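Local coordinates for dihydropteroate synthase (Xanthomonas albilineans, PDB 6Q62), which probably catalyses the condensation of para-aminobenzoate with 6-hydroxymethyl-7,8-dihydropterin diphosphate to give 7,8-dihydropteroate, the precursor of folates, at residues T40-E43 against A44-H48; T72-P75 against V76-L80; R109-A113 against A114-M118. One frame throughout, in Å; residues are numbered along the deposited sequence.

Contact 1 (T40-E43 against A44-H48)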
# COMPACT_ATOMS: atom_id res chain seq x y z
N THR A 40 27.40 9.05 -17.77
CA THR A 40 27.81 10.01 -16.76
C THR A 40 26.79 9.95 -15.59
O THR A 40 25.64 9.51 -15.76
CB THR A 40 27.91 11.44 -17.35
OG1 THR A 40 26.60 11.99 -17.48
CG2 THR A 40 28.66 11.51 -18.67
N THR A 41 27.19 10.46 -14.41
CA THR A 41 26.29 10.53 -13.25
C THR A 41 25.11 11.46 -13.60
O THR A 41 23.95 11.14 -13.31
CB THR A 41 27.07 11.02 -12.03
OG1 THR A 41 28.15 10.13 -11.85
CG2 THR A 41 26.21 11.06 -10.75
N VAL A 42 25.43 12.62 -14.21
CA VAL A 42 24.42 13.60 -14.61
C VAL A 42 23.40 12.95 -15.56
O VAL A 42 22.20 13.07 -15.31
CB VAL A 42 25.08 14.88 -15.20
CG1 VAL A 42 24.06 15.71 -15.96
CG2 VAL A 42 25.74 15.69 -14.11
N GLU A 43 23.85 12.27 -16.63
CA GLU A 43 22.94 11.67 -17.59
C GLU A 43 22.05 10.59 -16.96
O GLU A 43 20.87 10.49 -17.31
CB GLU A 43 23.67 11.18 -18.85
CG GLU A 43 23.86 9.70 -18.99
CD GLU A 43 24.65 9.37 -20.23
OE1 GLU A 43 24.02 9.24 -21.31
OE2 GLU A 43 25.89 9.27 -20.14
N ALA A 44 22.62 9.80 -16.03
CA ALA A 44 21.84 8.76 -15.33
C ALA A 44 20.75 9.40 -14.41
O ALA A 44 19.63 8.91 -14.35
CB ALA A 44 22.77 7.88 -14.52
N ALA A 45 21.09 10.51 -13.73
CA ALA A 45 20.13 11.22 -12.86
C ALA A 45 19.02 11.87 -13.68
O ALA A 45 17.83 11.80 -13.30
CB ALA A 45 20.86 12.27 -12.04
N VAL A 46 19.38 12.45 -14.84
CA VAL A 46 18.39 13.08 -15.72
C VAL A 46 17.44 12.00 -16.23
O VAL A 46 16.23 12.15 -16.09
CB VAL A 46 19.05 13.89 -16.86
CG1 VAL A 46 18.03 14.32 -17.92
CG2 VAL A 46 19.79 15.11 -16.30
N ALA A 47 17.97 10.88 -16.76
CA ALA A 47 17.11 9.79 -17.23
C ALA A 47 16.20 9.27 -16.11
O ALA A 47 15.02 8.99 -16.34
CB ALA A 47 17.97 8.66 -17.79
N HIS A 48 16.73 9.17 -14.87
CA HIS A 48 15.91 8.73 -13.75
C HIS A 48 14.77 9.73 -13.44
O HIS A 48 13.62 9.30 -13.27
CB HIS A 48 16.78 8.46 -12.51
CG HIS A 48 16.02 7.82 -11.39
ND1 HIS A 48 15.40 6.59 -11.56
CD2 HIS A 48 15.79 8.25 -10.13
CE1 HIS A 48 14.81 6.33 -10.40
NE2 HIS A 48 15.00 7.30 -9.52
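Ala-44 N donates to Thr-40 O at 3.0 Å, and with that bond the first turn of helix 41-54, the helix of the beta-alpha-beta unit between strands 21-27 and 59-63, is closed. Three more i to i+4 bonds follow it: Ala-45 N to Thr-41 O, Val-46 N to Val-42 O and Ala-47 N to Glu-43 O. The last is the straightest, with 169° at the hydrogen.

The tight side is built on Ala-44 and Ala-45. Ala-44 CB lies 3.5 Å from Thr-40 O, and Ala-45 CB lies equally close to Thr-41 O. Beyond them, Phe-33 and Asp-35 meet Ala-44, while Val-28 and Val-86 meet Ala-45, so this face of the helix is pressed against loops and helix 76-93. One turn apart, Val-42 CG1 and Val-46 CG2 meet at 4.3 Å. Val-46 keeps CG1 anti to its backbone N (chi1 169°), which leaves CG2 beside that N and 3.3 Å from Val-42 O. Pro-85 and Val-86 touch Val-42, and Arg-89 touches Val-46.

The loose side carries the exposed Thr-40 and Ala-47, with the partly exposed Glu-43 turning back toward Thr-40. Here polar groups do the work. Glu-43 N donates to Thr-40 OG1 (2.9 Å), and Thr-40 N returns a bond to Glu-43 OE2 (2.8 Å), which receives it on its anti lone pair. This reciprocal pair is a capping box, with Thr-40 as N-cap. Glu-43 chi1 is 105°, away from the usual staggered values; with the chain extended beyond CG, it brings OE2 to Thr-40 N.

The chemistry implies a helix start tied off by its own residues: a hydroxyl occupies one N-H of the first turn, and the carboxylate, probably ionised, would interact favourably with the positive end of the helix dipole.

Contact 2 (T72-P75 against V76-L80)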
# COMPACT_ATOMS: atom_id res chain seq x y z
N THR A 72 30.14 10.91 3.97
CA THR A 72 31.19 11.92 3.92
C THR A 72 30.54 13.20 3.37
O THR A 72 29.85 13.15 2.35
CB THR A 72 32.36 11.45 3.03
OG1 THR A 72 32.77 10.14 3.40
CG2 THR A 72 33.56 12.40 3.09
N ALA A 73 30.78 14.34 4.04
CA ALA A 73 30.27 15.64 3.61
C ALA A 73 30.74 15.94 2.17
O ALA A 73 31.88 15.65 1.83
CB ALA A 73 30.75 16.73 4.55
N VAL A 74 29.85 16.45 1.32
CA VAL A 74 30.17 16.76 -0.08
C VAL A 74 30.58 18.22 -0.18
O VAL A 74 29.79 19.10 0.22
CB VAL A 74 29.01 16.39 -1.05
CG1 VAL A 74 29.31 16.82 -2.50
CG2 VAL A 74 28.73 14.89 -1.00
N PRO A 75 31.79 18.55 -0.70
CA PRO A 75 32.18 19.96 -0.82
C PRO A 75 31.26 20.67 -1.79
O PRO A 75 30.80 20.04 -2.74
CB PRO A 75 33.61 19.90 -1.36
CG PRO A 75 34.08 18.52 -1.07
CD PRO A 75 32.86 17.66 -1.20
N VAL A 76 30.98 21.97 -1.52
CA VAL A 76 30.08 22.79 -2.32
C VAL A 76 30.37 22.69 -3.83
O VAL A 76 29.43 22.53 -4.60
CB VAL A 76 29.99 24.25 -1.81
CG1 VAL A 76 31.34 24.99 -1.81
CG2 VAL A 76 28.93 25.03 -2.56
N GLU A 77 31.64 22.76 -4.27
CA GLU A 77 31.95 22.73 -5.69
C GLU A 77 31.50 21.41 -6.34
O GLU A 77 30.96 21.43 -7.45
CB GLU A 77 33.47 22.90 -5.90
CG GLU A 77 33.86 23.25 -7.31
CD GLU A 77 35.37 23.22 -7.44
OE1 GLU A 77 35.98 24.31 -7.44
OE2 GLU A 77 35.94 22.10 -7.49
N GLU A 78 31.70 20.29 -5.62
CA GLU A 78 31.26 18.97 -6.10
C GLU A 78 29.71 18.89 -6.12
O GLU A 78 29.13 18.33 -7.05
CB GLU A 78 31.86 17.85 -5.23
CG GLU A 78 31.51 16.43 -5.69
CD GLU A 78 31.80 16.07 -7.14
OE1 GLU A 78 32.77 16.61 -7.72
OE2 GLU A 78 31.04 15.24 -7.70
N GLU A 79 29.04 19.43 -5.09
CA GLU A 79 27.58 19.42 -5.02
C GLU A 79 27.01 20.21 -6.21
O GLU A 79 26.07 19.73 -6.86
CB GLU A 79 27.11 20.02 -3.69
CG GLU A 79 25.62 19.83 -3.45
CD GLU A 79 25.15 20.36 -2.11
OE1 GLU A 79 26.01 20.91 -1.38
OE2 GLU A 79 23.94 20.26 -1.80
N LEU A 80 27.64 21.37 -6.56
CA LEU A 80 27.18 22.16 -7.71
C LEU A 80 27.39 21.41 -9.01
O LEU A 80 26.52 21.42 -9.88
CB LEU A 80 27.94 23.51 -7.77
CG LEU A 80 27.59 24.51 -6.67
CD1 LEU A 80 28.63 25.67 -6.65
CD2 LEU A 80 26.17 25.05 -6.87
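Val-74 holds CG1 anti to its backbone N (chi1 175°), and that torsion carries the methyl across to the start of helix 76-93, where it meets Glu-78 and Glu-79. On the helix side, Glu-78 also sets CG anti to N (chi1 -177°) and then bends at chi2, 53°, so its methylene part stays by the valine while the carboxylate turns off. Val-74 CG1 lies 3.9 Å from both Glu-78 CB and Glu-78 CG, the two side chains crossing at a slant. The same methyl comes within 3.7 Å of Glu-79 N and 4.1 Å of Glu-79 CB, packing over the opening turn.

Pro-75 sits at the N-cap. Its carbonyl oxygen accepts from Glu-79 N at 3.0 Å, in the carbonyl plane, the one hydrogen bond that joins 72-75 to 76-80. The pyrrolidine ring runs beside Glu-78 and points the same way, with Pro-75 CD 4.2 Å from Glu-78 CB. Glu-78 CB also rests 3.5 Å from Pro-75 O.

The acidic ends part company. Glu-78 turns to Arg-81 and Arg-82, with a salt bridge to each. Glu-79 is buried and extended beyond CG; its OE1 forms a salt bridge with Lys-104 and its OE2 a hydrogen bond with Thr-102. Lys-104 also donates to Val-74 O, so one ammonium group bridges the loop and the helix.

Chemically, Glu-78 and Glu-79 divide their labour: aliphatic stems pack against valine and proline, while carboxylates go to basic or hydroxyl partners. With Glu-77, salt-bridged to Arg-81, they put three consecutive acids in the first turn, which would probably interact well with the helix dipole; the buried Glu-79 has both oxygens satisfied, probably as a carboxylate.

Contact 3 (R109-A113 against A114-M118)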
# COMPACT_ATOMS: atom_id res chain seq x y z
N ARG A 109 21.01 29.31 -4.12
CA ARG A 109 20.99 30.40 -5.10
C ARG A 109 21.29 29.93 -6.50
O ARG A 109 20.59 30.30 -7.45
CB ARG A 109 21.98 31.50 -4.68
CG ARG A 109 21.58 32.19 -3.38
CD ARG A 109 22.53 33.33 -3.11
NE ARG A 109 22.20 34.05 -1.87
CZ ARG A 109 21.38 35.08 -1.81
NH1 ARG A 109 20.72 35.50 -2.89
NH2 ARG A 109 21.17 35.69 -0.66
N ALA A 110 22.35 29.13 -6.66
CA ALA A 110 22.75 28.63 -7.98
C ALA A 110 21.67 27.71 -8.58
O ALA A 110 21.38 27.79 -9.77
CB ALA A 110 24.08 27.89 -7.90
N ALA A 111 21.04 26.88 -7.74
CA ALA A 111 20.01 25.95 -8.21
C ALA A 111 18.77 26.69 -8.68
O ALA A 111 18.27 26.36 -9.75
CB ALA A 111 19.66 24.97 -7.12
N VAL A 112 18.34 27.73 -7.95
CA VAL A 112 17.19 28.54 -8.37
C VAL A 112 17.51 29.29 -9.67
O VAL A 112 16.68 29.30 -10.57
CB VAL A 112 16.65 29.44 -7.25
CG1 VAL A 112 15.57 30.40 -7.78
CG2 VAL A 112 16.09 28.60 -6.11
N ALA A 113 18.74 29.83 -9.81
CA ALA A 113 19.12 30.50 -11.06
C ALA A 113 19.10 29.53 -12.23
O ALA A 113 18.75 29.92 -13.33
CB ALA A 113 20.49 31.13 -10.94
N ALA A 114 19.41 28.24 -11.96
CA ALA A 114 19.43 27.17 -12.96
C ALA A 114 18.03 26.63 -13.30
O ALA A 114 17.89 25.89 -14.28
CB ALA A 114 20.33 26.03 -12.46
N GLY A 115 17.02 26.96 -12.50
CA GLY A 115 15.65 26.52 -12.76
C GLY A 115 14.89 25.84 -11.65
O GLY A 115 13.71 25.51 -11.84
N ALA A 116 15.54 25.59 -10.48
CA ALA A 116 14.84 24.98 -9.36
C ALA A 116 13.77 25.96 -8.86
O ALA A 116 13.99 27.17 -8.90
CB ALA A 116 15.81 24.64 -8.24
N GLY A 117 12.64 25.42 -8.42
CA GLY A 117 11.50 26.19 -7.94
C GLY A 117 11.14 25.98 -6.49
O GLY A 117 10.15 26.53 -6.02
N MET A 118 11.96 25.22 -5.76
CA MET A 118 11.68 24.92 -4.36
C MET A 118 12.99 24.48 -3.76
O MET A 118 13.84 23.92 -4.47
CB MET A 118 10.61 23.78 -4.24
CG MET A 118 10.44 23.22 -2.82
SD MET A 118 9.28 21.81 -2.75
CE MET A 118 7.78 22.61 -3.22
O HOH W 1 13.98 29.13 -10.80
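Ala-111 O accepts from Ala-116 N at 2.9 Å and Val-112 O from Gly-115 N at 3.1 Å, while Gly-115 swings to a positive phi of 128°: a Schellman motif ending helix 105-114. Both donors stand above the plane of their carbonyl, Gly-115 N much further out than Ala-116 N. At the backbone angles of Gly-115 a side chain would collide with the carbonyl oxygen of Ala-114, which accounts for a glycine there. Ala-114 N keeps the helical bond to Ala-110 O and adds a weak one to Ala-111 O.

Among the side chains, Ala-116 CB folds back to within 4.0 Å of Ala-111 CB and 3.4 Å of Ala-111 O, giving the apolar contact that commonly accompanies this kind of helix end. Val-112 lies against the returning chain, with CG1 and CG2 each 3.8 Å from Ala-116 O, and Val-112 CA directs its C-H at the same oxygen, 3.5 Å away with 158° at the hydrogen. A water donates to Val-112 O and Ala-116 O, both at 2.7 Å, bridging the last helical turn to the loop that leaves it.

Around this turn, Ala-111 and Ala-114 face Ile-87 of helix 76-93, and Ala-111 also reaches Val-100 of strand 98-101. Val-112 touches Leu-137, at the end of helix 130-137. The chain then enters the parallel sheet, where Gly-117 and Met-118 bond through their backbones to Leu-98 and Val-100 of strand 98-101, placing strand 118-121 parallel beside it.

From the N terminus, the three contacts come in series along the TIM-barrel chain, none nesting or crossing, and each closes just a local turn. Contact 1 starts helix 41-54, between strands 21-27 and 59-63. After the latter strand, contact 2 leads the loop into helix 76-93. Contact 3 ends helix 105-114 and passes into strand 118-121. Contacts 1 and 2 do not touch, their nearest atoms about 7 Å apart, although contact 1 packs on later residues of helix 76-93. Contacts 2 and 3 meet directly, Leu-80 CD2 against Ala-110 CB at 3.7 Å, so helix 76-93 lies against both neighbouring helices on the outside of the barrel.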